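PDB 4U63: DNA photolyase from Agrobacterium tumefaciens, which repairs cyclobutane pyrimidine dimers in ultraviolet-damaged DNA with light, using FAD and probably a methenyltetrahydrofolate antenna. Local coordinates for residues S84-A88 and G89-V93; D236-D239 and G240-G244; R418-P422 and I423-E427. One frame throughout, in Å; residues are numbered along the deposited sequence.

Interaction 1 of 3, residues S84-A88 and G89-V93; sequences SLEKA and GGRLV. With SO4 (sulfate ion), chain H.
Leu-85 O receives the amide of Gly-90 at 2.8 Å, and Glu-86 O receives that of Gly-89 at 3.1 Å, two bonds that turn the chain back over the end of helix 68-87. Neither donor lies in the plane of its carbonyl; Gly-89 N in particular approaches Glu-86 O steeply from above. The carbonyl of Gly-90 also takes a CA-H...O contact from Glu-86 CA (3.3 Å). Next to these backbone bonds, methyl CD1 of Leu-85 rests on CB of Leu-92 at 3.8 Å, the two leucines meeting at a slant. With CG anti to the backbone N (chi1 -178°), Leu-92 sends its branch alongside that methyl, its CD1 lying 4.0 Å from Leu-85 CD1. Pro-55 of strand 53-59 touches both leucines, while Leu-78 and Leu-81 of the helix add to the packing round Leu-92. The outer side is polar. Glu-86 reaches the returning chain through one water, which donates to OE2 and accepts from Leu-92 N, both at 2.9 Å. Its carboxylate passes Arg-91 without pairing with it, Glu-86 OE2 and Arg-91 NE being 5.1 Å apart. Arg-91 instead stretches outward, and the edge of its guanidinium faces a sulfate, probably from the crystallisation liquor: NH1 bonds O3 at 3.2 Å and NH2 bonds O1 weakly. Gly-89 has phi at 101°, where a CB would clash with Ala-88 O. It is the C' residue of a Schellman motif, completed by the two amide bonds, here joining helix 68-87 to edge strand 93-96 of the parallel alpha/beta domain.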
ATOM      1  N   SER A  84      18.311   0.793  13.698  1.00 28.49           N
ATOM      2  CA  SER A  84      17.938  -0.375  14.514  1.00 29.24           C
ATOM      3  C   SER A  84      18.992  -1.489  14.421  1.00 27.28           C
ATOM      4  O   SER A  84      19.316  -2.125  15.423  1.00 28.87           O
ATOM      5  CB  SER A  84      16.529  -0.891  14.165  1.00 32.17           C
ATOM      6  OG  SER A  84      16.492  -1.573  12.930  1.00 37.13           O
ATOM      7  N   LEU A  85      19.533  -1.713  13.224  1.00 25.00           N
ATOM      8  CA  LEU A  85      20.592  -2.709  13.042  1.00 25.14           C
ATOM      9  C   LEU A  85      21.876  -2.343  13.798  1.00 27.87           C
ATOM     10  O   LEU A  85      22.525  -3.210  14.396  1.00 31.06           O
ATOM     11  CB  LEU A  85      20.901  -2.912  11.558  1.00 25.72           C
ATOM     12  CG  LEU A  85      19.843  -3.689  10.774  1.00 26.10           C
ATOM     13  CD1 LEU A  85      20.035  -3.507   9.275  1.00 25.29           C
ATOM     14  CD2 LEU A  85      19.859  -5.169  11.137  1.00 26.29           C
ATOM     15  N   GLU A  86      22.233  -1.063  13.773  1.00 30.56           N
ATOM     16  CA  GLU A  86      23.413  -0.581  14.490  1.00 33.53           C
ATOM     17  C   GLU A  86      23.275  -0.712  16.001  1.00 32.12           C
ATOM     18  O   GLU A  86      24.265  -0.991  16.682  1.00 32.75           O
ATOM     19  CB  GLU A  86      23.761   0.841  14.062  1.00 31.67           C
ATOM     20  CG  GLU A  86      24.221   0.881  12.609  1.00 37.74           C
ATOM     21  CD  GLU A  86      24.876   2.179  12.200  1.00 48.58           C
ATOM     22  OE1 GLU A  86      24.745   3.188  12.926  1.00 52.02           O
ATOM     23  OE2 GLU A  86      25.530   2.179  11.133  1.00 54.79           O
ATOM     24  N   LYS A  87      22.059  -0.520  16.503  0.50 31.95           N
ATOM     25  CA  LYS A  87      21.740  -0.740  17.913  0.50 27.61           C
ATOM     26  C   LYS A  87      21.983  -2.205  18.324  0.50 31.31           C
ATOM     27  O   LYS A  87      22.370  -2.481  19.462  0.50 33.40           O
ATOM     28  CB  LYS A  87      20.284  -0.328  18.170  0.40 24.24           C
ATOM     29  CG  LYS A  87      19.882  -0.226  19.629  0.40 21.95           C
ATOM     30  CD  LYS A  87      18.480   0.359  19.782  0.40 21.87           C
ATOM     31  CE  LYS A  87      18.251   1.609  18.932  0.40 21.62           C
ATOM     32  NZ  LYS A  87      18.649   2.888  19.589  0.40 22.05           N
ATOM     33  N   ALA A  88      21.760  -3.128  17.387  1.00 29.50           N
ATOM     34  CA  ALA A  88      21.987  -4.559  17.588  1.00 32.17           C
ATOM     35  C   ALA A  88      23.441  -4.999  17.328  1.00 31.34           C
ATOM     36  O   ALA A  88      23.767  -6.167  17.516  1.00 33.84           O
ATOM     37  CB  ALA A  88      21.041  -5.351  16.707  1.00 31.40           C
ATOM     38  N   GLY A  89      24.296  -4.076  16.887  1.00 27.59           N
ATOM     39  CA  GLY A  89      25.713  -4.355  16.653  1.00 30.10           C
ATOM     40  C   GLY A  89      26.032  -4.573  15.185  1.00 31.66           C
ATOM     41  O   GLY A  89      27.174  -4.863  14.836  1.00 35.02           O
ATOM     42  N   GLY A  90      25.023  -4.427  14.330  1.00 32.26           N
ATOM     43  CA  GLY A  90      25.173  -4.636  12.896  1.00 31.47           C
ATOM     44  C   GLY A  90      25.274  -3.339  12.120  1.00 30.68           C
ATOM     45  O   GLY A  90      25.573  -2.285  12.666  1.00 32.86           O
ATOM     46  N   ARG A  91      25.024  -3.449  10.830  1.00 29.56           N
ATOM     47  CA  ARG A  91      24.957  -2.319   9.912  1.00 29.17           C
ATOM     48  C   ARG A  91      24.070  -2.738   8.771  1.00 27.47           C
ATOM     49  O   ARG A  91      23.777  -3.927   8.617  1.00 27.16           O
ATOM     50  CB  ARG A  91      26.317  -1.992   9.320  1.00 31.90           C
ATOM     51  CG  ARG A  91      27.366  -1.498  10.290  1.00 34.32           C
ATOM     52  CD  ARG A  91      28.548  -0.987   9.491  1.00 36.37           C
ATOM     53  NE  ARG A  91      29.695  -0.673  10.323  1.00 43.30           N
ATOM     54  CZ  ARG A  91      30.860  -0.232   9.857  1.00 41.49           C
ATOM     55  NH1 ARG A  91      31.042  -0.048   8.549  1.00 46.95           N
ATOM     56  NH2 ARG A  91      31.849   0.023  10.701  1.00 45.67           N
ATOM     57  N   LEU A  92      23.660  -1.766   7.964  1.00 25.51           N
ATOM     58  CA  LEU A  92      22.967  -2.035   6.717  1.00 22.81           C
ATOM     59  C   LEU A  92      23.853  -1.616   5.548  1.00 24.59           C
ATOM     60  O   LEU A  92      24.145  -0.441   5.378  1.00 28.20           O
ATOM     61  CB  LEU A  92      21.630  -1.294   6.655  1.00 23.66           C
ATOM     62  CG  LEU A  92      20.771  -1.531   5.407  1.00 24.13           C
ATOM     63  CD1 LEU A  92      20.323  -2.988   5.279  1.00 25.14           C
ATOM     64  CD2 LEU A  92      19.551  -0.630   5.426  1.00 25.99           C
ATOM     65  N   VAL A  93      24.281  -2.589   4.758  1.00 24.29           N
ATOM     66  CA  VAL A  93      25.024  -2.320   3.526  1.00 24.71           C
ATOM     67  C   VAL A  93      24.040  -1.881   2.438  1.00 24.43           C
ATOM     68  O   VAL A  93      23.040  -2.555   2.179  1.00 26.15           O
ATOM     69  CB  VAL A  93      25.796  -3.559   3.037  1.00 28.01           C
ATOM     70  CG1 VAL A  93      26.518  -3.270   1.722  1.00 29.97           C
ATOM     71  CG2 VAL A  93      26.796  -4.023   4.084  1.00 28.60           C
TER
HETATM   72  S   SO4 H1007      34.626   1.467   8.722  0.70 93.22           S
HETATM   73  O1  SO4 H1007      34.913   1.129  10.132  0.70 92.46           O
HETATM   74  O2  SO4 H1007      35.862   1.954   8.078  0.70 87.11           O
HETATM   75  O3  SO4 H1007      34.134   0.266   8.014  0.70 72.63           O
HETATM   76  O4  SO4 H1007      33.601   2.530   8.670  0.70 84.44           O
HETATM   77  O   HOH W   1      24.179   0.946   8.822  1.00 32.48           O

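Interaction 2 of 3, residues D236-D239 and G240-G244; sequences DFID and GALKG
The ring of Phe-237 lies over the backbone and CB of Leu-242, making the dense half of this turn. Leu-242 N sits 3.4 Å above one face, displaced toward the rim, and Leu-242 CB makes a CH-pi contact over the face, 4.1 Å from the Phe-237 centroid. Ala-241 adds its methyl, CB lying 3.8 Å from Phe-237 CD1. With CG anti to the backbone N (chi1 -177°), the phenyl group is carried forward over the residues that follow the helix. Beside it, Ile-238 and Leu-242 run side by side, and both also touch Leu-281. Phe-237 O, at the end of helix 227-238, accepts from Leu-242 N at 2.9 Å and more weakly from Gly-240 N, so one carbonyl holds two amides of the loop leading to helix 245-248. Phe-293 meets the phenyl ring too, and the bound FAD is about 5 Å from the Phe-237 side chain, placing this helix end beside the cofactor pocket. The other half is looser and wetter. One water donates to Asp-236 O and accepts from Ala-241 N (2.9 Å), bridging where no direct bond forms. A second water donates to both Ile-238 O and Gly-240 O, and Asp-236 and Asp-239 are exposed.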
ATOM      1  N   ASP A 236      -1.363   2.376  19.118  1.00 19.94           N
ATOM      2  CA  ASP A 236      -2.345   3.436  19.244  1.00 21.31           C
ATOM      3  C   ASP A 236      -3.727   2.999  18.749  1.00 19.62           C
ATOM      4  O   ASP A 236      -4.746   3.351  19.347  1.00 19.86           O
ATOM      5  CB  ASP A 236      -1.888   4.682  18.490  1.00 20.87           C
ATOM      6  CG  ASP A 236      -2.805   5.864  18.733  1.00 23.58           C
ATOM      7  OD1 ASP A 236      -3.053   6.209  19.917  1.00 23.85           O
ATOM      8  OD2 ASP A 236      -3.277   6.441  17.744  1.00 25.58           O
ATOM      9  N   PHE A 237      -3.756   2.217  17.665  1.00 18.39           N
ATOM     10  CA  PHE A 237      -5.004   1.724  17.134  1.00 17.70           C
ATOM     11  C   PHE A 237      -5.677   0.747  18.105  1.00 17.59           C
ATOM     12  O   PHE A 237      -6.879   0.858  18.372  1.00 18.57           O
ATOM     13  CB  PHE A 237      -4.799   1.051  15.775  1.00 18.12           C
ATOM     14  CG  PHE A 237      -6.076   0.586  15.140  1.00 20.16           C
ATOM     15  CD1 PHE A 237      -7.026   1.510  14.718  1.00 18.99           C
ATOM     16  CD2 PHE A 237      -6.338  -0.778  14.960  1.00 18.53           C
ATOM     17  CE1 PHE A 237      -8.205   1.092  14.128  1.00 20.62           C
ATOM     18  CE2 PHE A 237      -7.528  -1.198  14.383  1.00 17.71           C
ATOM     19  CZ  PHE A 237      -8.457  -0.264  13.967  1.00 18.75           C
ATOM     20  N   ILE A 238      -4.907  -0.191  18.648  1.00 18.83           N
ATOM     21  CA  ILE A 238      -5.474  -1.195  19.571  1.00 19.45           C
ATOM     22  C   ILE A 238      -6.047  -0.499  20.798  1.00 19.23           C
ATOM     23  O   ILE A 238      -7.176  -0.779  21.215  1.00 20.96           O
ATOM     24  CB  ILE A 238      -4.433  -2.264  19.981  1.00 19.11           C
ATOM     25  CG1 ILE A 238      -3.995  -3.103  18.760  1.00 20.11           C
ATOM     26  CG2 ILE A 238      -4.979  -3.183  21.087  1.00 19.88           C
ATOM     27  CD1 ILE A 238      -5.084  -3.904  18.073  1.00 21.67           C
ATOM     28  N   ASP A 239      -5.267   0.435  21.344  1.00 18.53           N
ATOM     29  CA  ASP A 239      -5.671   1.211  22.512  1.00 20.51           C
ATOM     30  C   ASP A 239      -6.618   2.367  22.164  1.00 20.14           C
ATOM     31  O   ASP A 239      -7.067   3.085  23.058  1.00 21.05           O
ATOM     32  CB  ASP A 239      -4.437   1.810  23.240  1.00 21.69           C
ATOM     33  CG  ASP A 239      -3.797   0.850  24.250  1.00 29.97           C
ATOM     34  OD1 ASP A 239      -4.308  -0.260  24.484  1.00 35.92           O
ATOM     35  OD2 ASP A 239      -2.756   1.228  24.823  1.00 37.03           O
ATOM     36  N   GLY A 240      -6.904   2.554  20.876  1.00 21.62           N
ATOM     37  CA  GLY A 240      -7.709   3.661  20.419  1.00 20.47           C
ATOM     38  C   GLY A 240      -8.822   3.269  19.479  1.00 19.58           C
ATOM     39  O   GLY A 240      -9.788   2.608  19.885  1.00 19.47           O
ATOM     40  N   ALA A 241      -8.654   3.660  18.212  1.00 20.96           N
ATOM     41  CA  ALA A 241      -9.718   3.620  17.204  1.00 20.38           C
ATOM     42  C   ALA A 241     -10.244   2.233  16.849  1.00 20.33           C
ATOM     43  O   ALA A 241     -11.264   2.132  16.169  1.00 20.68           O
ATOM     44  CB  ALA A 241      -9.271   4.351  15.940  1.00 21.00           C
ATOM     45  N   LEU A 242      -9.582   1.164  17.286  1.00 19.25           N
ATOM     46  CA  LEU A 242     -10.189  -0.166  17.136  1.00 19.29           C
ATOM     47  C   LEU A 242     -11.593  -0.132  17.742  1.00 18.80           C
ATOM     48  O   LEU A 242     -12.529  -0.710  17.194  1.00 20.12           O
ATOM     49  CB  LEU A 242      -9.357  -1.255  17.791  1.00 19.02           C
ATOM     50  CG  LEU A 242      -9.955  -2.675  17.775  1.00 19.53           C
ATOM     51  CD1 LEU A 242     -10.326  -3.138  16.370  1.00 20.04           C
ATOM     52  CD2 LEU A 242      -8.966  -3.636  18.408  1.00 21.53           C
ATOM     53  N   LYS A 243     -11.734   0.559  18.873  1.00 19.40           N
ATOM     54  CA  LYS A 243     -13.043   0.751  19.464  1.00 19.73           C
ATOM     55  C   LYS A 243     -13.889   1.671  18.579  1.00 22.68           C
ATOM     56  O   LYS A 243     -13.563   2.860  18.393  1.00 24.78           O
ATOM     57  CB  LYS A 243     -12.956   1.336  20.878  1.00 20.24           C
ATOM     58  CG  LYS A 243     -14.303   1.295  21.582  1.00 22.17           C
ATOM     59  CD  LYS A 243     -14.242   1.847  22.983  1.00 23.04           C
ATOM     60  CE  LYS A 243     -15.615   1.870  23.650  1.00 26.66           C
ATOM     61  NZ  LYS A 243     -15.532   1.862  25.132  1.00 27.55           N
ATOM     62  N   GLY A 244     -14.978   1.116  18.059  1.00 20.77           N
ATOM     63  CA  GLY A 244     -15.886   1.831  17.158  1.00 22.30           C
ATOM     64  C   GLY A 244     -15.451   1.808  15.697  1.00 23.52           C
ATOM     65  O   GLY A 244     -16.047   2.496  14.860  1.00 23.14           O
TER
HETATM   66  O   HOH W   2      -6.519   5.589  17.897  1.00 23.61           O
HETATM   67  O   HOH W   3      -9.340   0.841  22.186  1.00 20.18           O

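Interaction 3 of 3, residues R418-P422 and I423-E427; sequences RIFNP and ILQGE
Ile-423 N donates to OD1 of Asn-421 at 3.0 Å, the capping bond that marks Asn-421 as the N-cap of helix 422-429 in the FAD-binding region of the photolyase. Pro-422, which has no N-H to offer, opens the helix and touches Phe-371 and His-375 of helix 362-375 and Ile-346 and Val-347 of helix 345-357. The side-chain amide of Asn-421 is set by chi1 of -164°, which brings CG round beside its own carbonyl carbon and lets OD1 reach over the first turn. The N-H of Ile-423 approaches from above the amide plane, 48° out of it, although the bond itself is fairly straight. Ile-423 also lays its CD1 methyl against this amide, 3.1 Å from Asn-421 OD1, so that the oxygen is flanked by the methyl as well as by the N-H. Lys-453 and Phe-455, in a loop, touch the isoleucine. Leu-424 follows on the exposed side, its CD1 lying 3.8 Å from Asn-421 CB and flanking the aliphatic root of the cap residue. Next, Gln-425 N gives a nearly linear bond (172°) to Asn-421 O, the first full helical turn; its donor lies close to the C=O axis. The side chain of Gln-425 bends at chi2, and CG passes 4.1 Å from Phe-420 CB, while Arg-363 of helix 362-375 touches the same glutamine. Gly-426 N takes up the carbonyl of the proline, lying 2.8 Å from Pro-422 O. Glu-427 OE2 forms a salt bridge with Lys-453 NZ, and Glu-427 N bonds back to Ile-423 O at 2.9 Å.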
ATOM      1  N   ARG A 418     -23.916   0.755 -12.269  1.00 26.60           N
ATOM      2  CA  ARG A 418     -24.134   1.413 -10.974  1.00 30.67           C
ATOM      3  C   ARG A 418     -23.246   2.647 -10.874  1.00 32.73           C
ATOM      4  O   ARG A 418     -22.040   2.523 -10.651  1.00 36.65           O
ATOM      5  CB  ARG A 418     -23.811   0.491  -9.809  1.00 39.65           C
ATOM      6  CG  ARG A 418     -24.922  -0.444  -9.414  1.00 48.08           C
ATOM      7  CD  ARG A 418     -24.611  -1.059  -8.067  1.00 55.28           C
ATOM      8  NE  ARG A 418     -25.642  -2.012  -7.699  1.00 53.97           N
ATOM      9  CZ  ARG A 418     -26.824  -1.693  -7.169  1.00 52.57           C
ATOM     10  NH1 ARG A 418     -27.154  -0.422  -6.919  1.00 50.61           N
ATOM     11  NH2 ARG A 418     -27.688  -2.662  -6.884  1.00 54.74           N
ATOM     12  N   ILE A 419     -23.847   3.823 -11.035  1.00 35.72           N
ATOM     13  CA  ILE A 419     -23.124   5.099 -11.016  1.00 34.67           C
ATOM     14  C   ILE A 419     -23.801   6.044 -10.042  1.00 34.16           C
ATOM     15  O   ILE A 419     -24.868   6.579 -10.335  1.00 43.43           O
ATOM     16  CB  ILE A 419     -23.139   5.775 -12.394  1.00 33.06           C
ATOM     17  CG1 ILE A 419     -22.591   4.844 -13.468  1.00 30.56           C
ATOM     18  CG2 ILE A 419     -22.349   7.086 -12.352  1.00 31.69           C
ATOM     19  CD1 ILE A 419     -22.847   5.337 -14.866  1.00 31.94           C
ATOM     20  N   PHE A 420     -23.198   6.254  -8.888  1.00 38.47           N
ATOM     21  CA  PHE A 420     -23.751   7.206  -7.929  1.00 41.86           C
ATOM     22  C   PHE A 420     -23.168   8.574  -8.109  1.00 45.91           C
ATOM     23  O   PHE A 420     -22.026   8.736  -8.553  1.00 46.19           O
ATOM     24  CB  PHE A 420     -23.502   6.778  -6.495  0.50 24.83           C
ATOM     25  CG  PHE A 420     -24.027   5.431  -6.186  0.50 23.55           C
ATOM     26  CD1 PHE A 420     -25.381   5.227  -6.005  0.50 23.65           C
ATOM     27  CD2 PHE A 420     -23.168   4.363  -6.081  0.50 22.93           C
ATOM     28  CE1 PHE A 420     -25.870   3.974  -5.719  0.50 23.32           C
ATOM     29  CE2 PHE A 420     -23.646   3.108  -5.798  0.50 23.55           C
ATOM     30  CZ  PHE A 420     -24.999   2.913  -5.617  0.50 23.53           C
ATOM     31  N   ASN A 421     -23.987   9.550  -7.732  1.00 48.27           N
ATOM     32  CA  ASN A 421     -23.605  10.933  -7.716  1.00 47.39           C
ATOM     33  C   ASN A 421     -22.620  11.147  -6.565  1.00 43.34           C
ATOM     34  O   ASN A 421     -22.926  10.801  -5.426  1.00 44.07           O
ATOM     35  CB  ASN A 421     -24.846  11.804  -7.525  1.00 52.94           C
ATOM     36  CG  ASN A 421     -24.609  13.251  -7.885  1.00 49.01           C
ATOM     37  OD1 ASN A 421     -23.493  13.748  -7.802  1.00 50.83           O
ATOM     38  ND2 ASN A 421     -25.672  13.938  -8.297  1.00 56.47           N
ATOM     39  N   PRO A 422     -21.429  11.701  -6.858  1.00 32.22           N
ATOM     40  CA  PRO A 422     -20.479  12.064  -5.798  1.00 29.93           C
ATOM     41  C   PRO A 422     -21.097  12.963  -4.729  1.00 27.32           C
ATOM     42  O   PRO A 422     -20.718  12.889  -3.568  1.00 28.06           O
ATOM     43  CB  PRO A 422     -19.390  12.837  -6.541  1.00 34.58           C
ATOM     44  CG  PRO A 422     -19.507  12.452  -7.965  1.00 35.69           C
ATOM     45  CD  PRO A 422     -20.886  11.943  -8.210  1.00 32.33           C
ATOM     46  N   ILE A 423     -22.042  13.802  -5.138  1.00 30.56           N
ATOM     47  CA  ILE A 423     -22.716  14.729  -4.232  1.00 34.13           C
ATOM     48  C   ILE A 423     -23.447  13.948  -3.147  1.00 34.24           C
ATOM     49  O   ILE A 423     -23.308  14.248  -1.966  1.00 32.94           O
ATOM     50  CB  ILE A 423     -23.720  15.624  -4.989  1.00 42.46           C
ATOM     51  CG1 ILE A 423     -23.005  16.459  -6.055  1.00 47.45           C
ATOM     52  CG2 ILE A 423     -24.468  16.567  -4.045  1.00 44.36           C
ATOM     53  CD1 ILE A 423     -23.878  16.749  -7.255  1.00 55.08           C
ATOM     54  N   LEU A 424     -24.215  12.949  -3.567  1.00 34.27           N
ATOM     55  CA  LEU A 424     -24.978  12.097  -2.652  1.00 41.17           C
ATOM     56  C   LEU A 424     -24.056  11.262  -1.758  1.00 34.17           C
ATOM     57  O   LEU A 424     -24.304  11.117  -0.561  1.00 33.67           O
ATOM     58  CB  LEU A 424     -25.916  11.172  -3.440  1.00 51.01           C
ATOM     59  CG  LEU A 424     -27.006  11.843  -4.283  1.00 56.31           C
ATOM     60  CD1 LEU A 424     -27.692  10.817  -5.174  1.00 66.10           C
ATOM     61  CD2 LEU A 424     -28.016  12.556  -3.400  1.00 56.00           C
ATOM     62  N   GLN A 425     -23.000  10.707  -2.347  1.00 31.02           N
ATOM     63  CA  GLN A 425     -21.986   9.986  -1.571  1.00 30.63           C
ATOM     64  C   GLN A 425     -21.361  10.900  -0.505  1.00 29.70           C
ATOM     65  O   GLN A 425     -21.224  10.508   0.652  1.00 30.69           O
ATOM     66  CB  GLN A 425     -20.916   9.404  -2.495  1.00 33.28           C
ATOM     67  CG  GLN A 425     -21.380   8.168  -3.252  1.00 37.33           C
ATOM     68  CD  GLN A 425     -21.248   6.898  -2.425  1.00 42.26           C
ATOM     69  OE1 GLN A 425     -20.159   6.583  -1.919  1.00 51.22           O
ATOM     70  NE2 GLN A 425     -22.339   6.163  -2.285  1.00 46.38           N
ATOM     71  N   GLY A 426     -21.006  12.119  -0.910  1.00 28.20           N
ATOM     72  CA  GLY A 426     -20.500  13.142   0.010  1.00 29.72           C
ATOM     73  C   GLY A 426     -21.449  13.448   1.158  1.00 28.39           C
ATOM     74  O   GLY A 426     -21.040  13.467   2.309  1.00 30.57           O
ATOM     75  N   GLU A 427     -22.722  13.679   0.840  1.00 28.91           N
ATOM     76  CA  GLU A 427     -23.735  13.964   1.860  1.00 33.94           C
ATOM     77  C   GLU A 427     -24.015  12.758   2.768  1.00 33.85           C
ATOM     78  O   GLU A 427     -24.343  12.934   3.939  1.00 37.64           O
ATOM     79  CB  GLU A 427     -25.024  14.480   1.199  1.00 39.13           C
ATOM     80  CG  GLU A 427     -24.843  15.884   0.629  1.00 43.84           C
ATOM     81  CD  GLU A 427     -25.992  16.383  -0.238  1.00 50.83           C
ATOM     82  OE1 GLU A 427     -26.921  15.619  -0.563  1.00 51.90           O
ATOM     83  OE2 GLU A 427     -25.962  17.572  -0.604  1.00 53.00           O
TER

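In the fold
All three contacts are local and sit at helix ends: interactions 1 and 2 at C-termini, interaction 3 at an N-terminus. Each is partly buried, and no two hold the same elements. Interaction 1 belongs to the alpha/beta domain and lies on the opposite side of the chain's centre from interaction 3, their centres about 51 Å apart. Interaction 2 comes nearest the FAD: the side chain of Phe-237 is about 5 Å from the bound FAD, whereas the side chain of Gln-425 in interaction 3 is about 11 Å from the bound FAD. The chemistry differs: backbone reversal through glycine in 84-93, a phenyl ring over Leu-242 with bridging waters in 236-244, and a side-chain amide cap in 418-427.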